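Local coordinates for type III export protein PSCE (PDB 2UWJ) that works with its partner PscG as a cytoplasmic chaperone that keeps the type III secretion needle protein PscF from polymerizing prematurely, at residues C34-L38 with F49-Q53. Sequence-based numbering, arbitrary orientation.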
loop_
_atom_site.group_PDB
_atom_site.type_symbol
_atom_site.label_atom_id
_atom_site.label_comp_id
_atom_site.label_asym_id
_atom_site.label_seq_id
_atom_site.Cartn_x
_atom_site.Cartn_y
_atom_site.Cartn_z
ATOM N N CYS A 34 -17.809 15.176 18.225
ATOM C CA CYS A 34 -18.001 16.334 17.389
ATOM C C CYS A 34 -19.418 16.956 17.618
ATOM O O CYS A 34 -19.583 18.180 17.771
ATOM C CB CYS A 34 -17.753 15.895 15.904
ATOM S SG CYS A 34 -17.476 17.247 14.864
ATOM N N ARG A 35 -20.429 16.113 17.675
ATOM C CA ARG A 35 -21.800 16.583 17.872
ATOM C C ARG A 35 -21.974 17.144 19.289
ATOM O O ARG A 35 -22.687 18.119 19.487
ATOM C CB ARG A 35 -22.784 15.447 17.613
ATOM C CG ARG A 35 -23.010 15.186 16.118
ATOM C CD ARG A 35 -23.789 13.926 15.926
ATOM N NE ARG A 35 -24.095 13.667 14.515
ATOM C CZ ARG A 35 -24.452 12.475 14.029
ATOM N NH1 ARG A 35 -24.541 11.435 14.847
ATOM N NH2 ARG A 35 -24.726 12.317 12.728
ATOM N N ARG A 36 -21.318 16.531 20.256
ATOM C CA ARG A 36 -21.391 17.045 21.630
ATOM C C ARG A 36 -20.775 18.449 21.684
ATOM O O ARG A 36 -21.367 19.373 22.244
ATOM C CB ARG A 36 -20.669 16.109 22.615
ATOM C CG ARG A 36 -21.371 14.769 22.821
ATOM C CD ARG A 36 -20.822 14.029 24.074
ATOM N NE ARG A 36 -19.382 13.782 23.980
ATOM C CZ ARG A 36 -18.838 12.687 23.447
ATOM N NH1 ARG A 36 -19.615 11.724 22.972
ATOM N NH2 ARG A 36 -17.514 12.576 23.359
ATOM N N GLU A 37 -19.611 18.645 21.079
ATOM C CA GLU A 37 -18.996 19.963 21.108
ATOM C C GLU A 37 -19.838 21.030 20.351
ATOM O O GLU A 37 -19.892 22.199 20.754
ATOM C CB GLU A 37 -17.546 19.921 20.583
ATOM C CG GLU A 37 -16.871 21.277 20.733
ATOM C CD GLU A 37 -15.427 21.327 20.284
ATOM O OE1 GLU A 37 -14.863 22.454 20.185
ATOM O OE2 GLU A 37 -14.841 20.265 20.029
ATOM N N LEU A 38 -20.511 20.626 19.280
ATOM C CA LEU A 38 -21.338 21.536 18.520
ATOM C C LEU A 38 -22.501 21.959 19.409
ATOM O O LEU A 38 -22.907 23.121 19.408
ATOM C CB LEU A 38 -21.899 20.842 17.265
ATOM C CG LEU A 38 -20.949 21.004 16.045
ATOM C CD1 LEU A 38 -21.281 19.869 15.070
ATOM C CD2 LEU A 38 -21.056 22.433 15.419
ATOM N N PHE A 49 -15.777 24.849 11.342
ATOM C CA PHE A 49 -14.754 23.783 11.392
ATOM C C PHE A 49 -15.379 22.459 11.860
ATOM O O PHE A 49 -15.211 21.418 11.208
ATOM C CB PHE A 49 -13.662 24.276 12.339
ATOM C CG PHE A 49 -12.512 23.354 12.537
ATOM C CD1 PHE A 49 -12.607 22.269 13.399
ATOM C CD2 PHE A 49 -11.247 23.690 12.011
ATOM C CE1 PHE A 49 -11.446 21.534 13.758
ATOM C CE2 PHE A 49 -10.079 22.965 12.359
ATOM C CZ PHE A 49 -10.182 21.891 13.236
ATOM N N LEU A 50 -16.115 22.491 12.980
ATOM C CA LEU A 50 -16.755 21.300 13.492
ATOM C C LEU A 50 -17.794 20.718 12.537
ATOM O O LEU A 50 -17.964 19.495 12.447
ATOM C CB LEU A 50 -17.443 21.589 14.835
ATOM C CG LEU A 50 -16.536 21.891 16.046
ATOM C CD1 LEU A 50 -17.422 22.314 17.308
ATOM C CD2 LEU A 50 -15.707 20.652 16.364
ATOM N N GLN A 51 -18.531 21.579 11.857
ATOM C CA GLN A 51 -19.546 21.070 10.945
ATOM C C GLN A 51 -18.875 20.317 9.784
ATOM O O GLN A 51 -19.357 19.271 9.377
ATOM C CB GLN A 51 -20.377 22.231 10.395
ATOM C CG GLN A 51 -21.337 22.775 11.442
ATOM C CD GLN A 51 -22.779 22.736 10.974
ATOM O OE1 GLN A 51 -23.218 23.590 10.172
ATOM N NE2 GLN A 51 -23.528 21.736 11.451
ATOM N N GLN A 52 -17.785 20.881 9.260
ATOM C CA GLN A 52 -17.055 20.236 8.169
ATOM C C GLN A 52 -16.492 18.904 8.705
ATOM O O GLN A 52 -16.518 17.868 8.012
ATOM C CB GLN A 52 -15.897 21.116 7.702
ATOM C CG GLN A 52 -16.345 22.314 6.836
ATOM C CD GLN A 52 -15.157 23.105 6.272
ATOM O OE1 GLN A 52 -14.516 23.892 6.995
ATOM N NE2 GLN A 52 -14.852 22.894 4.978
ATOM N N GLN A 53 -15.986 18.916 9.948
ATOM C CA GLN A 53 -15.473 17.682 10.500
ATOM C C GLN A 53 -16.559 16.633 10.649
ATOM O O GLN A 53 -16.349 15.437 10.336
ATOM C CB GLN A 53 -14.816 17.921 11.856
ATOM C CG GLN A 53 -14.360 16.610 12.439
ATOM C CD GLN A 53 -13.098 16.788 13.235
ATOM O OE1 GLN A 53 -13.089 16.629 14.453
ATOM N NE2 GLN A 53 -12.013 17.145 12.544
#
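Leu50 overlaps three side chains of the facing segment, Cys34, Glu37 and Leu38, and with 105 Å² covered by the opposite segment, it gives the largest share of this helical hairpin contact. Helices 18-40 and 44-68 run antiparallel here: the axes of 34-38 and 49-53 lie 9.8 Å apart at 154°, and the nearest CA atoms, those of Cys34 and Leu50, are 6.4 Å apart. Such packing suits the coiled coil predicted for residues 19-40. The overlap is mainly apolar: Leu38 CG lies 3.8 Å from Leu50 CB, and the aliphatic part of Glu37 contributes through CG, 3.6 Å from Leu50 CD1, while its carboxylate forms a salt bridge to Arg46, nearer the turn. Although the CA-to-CB bond of Gln51 points away, its CG still comes within 4.0 Å of Leu38 CD2. PscG borders helix 44-68, where Arg34 of that chain hydrogen-bonds Gln52. Cys34, buried and with chi1 in t, places SG 4.1 Å from Leu50 CD2 and 3.3 Å from Leu50 O.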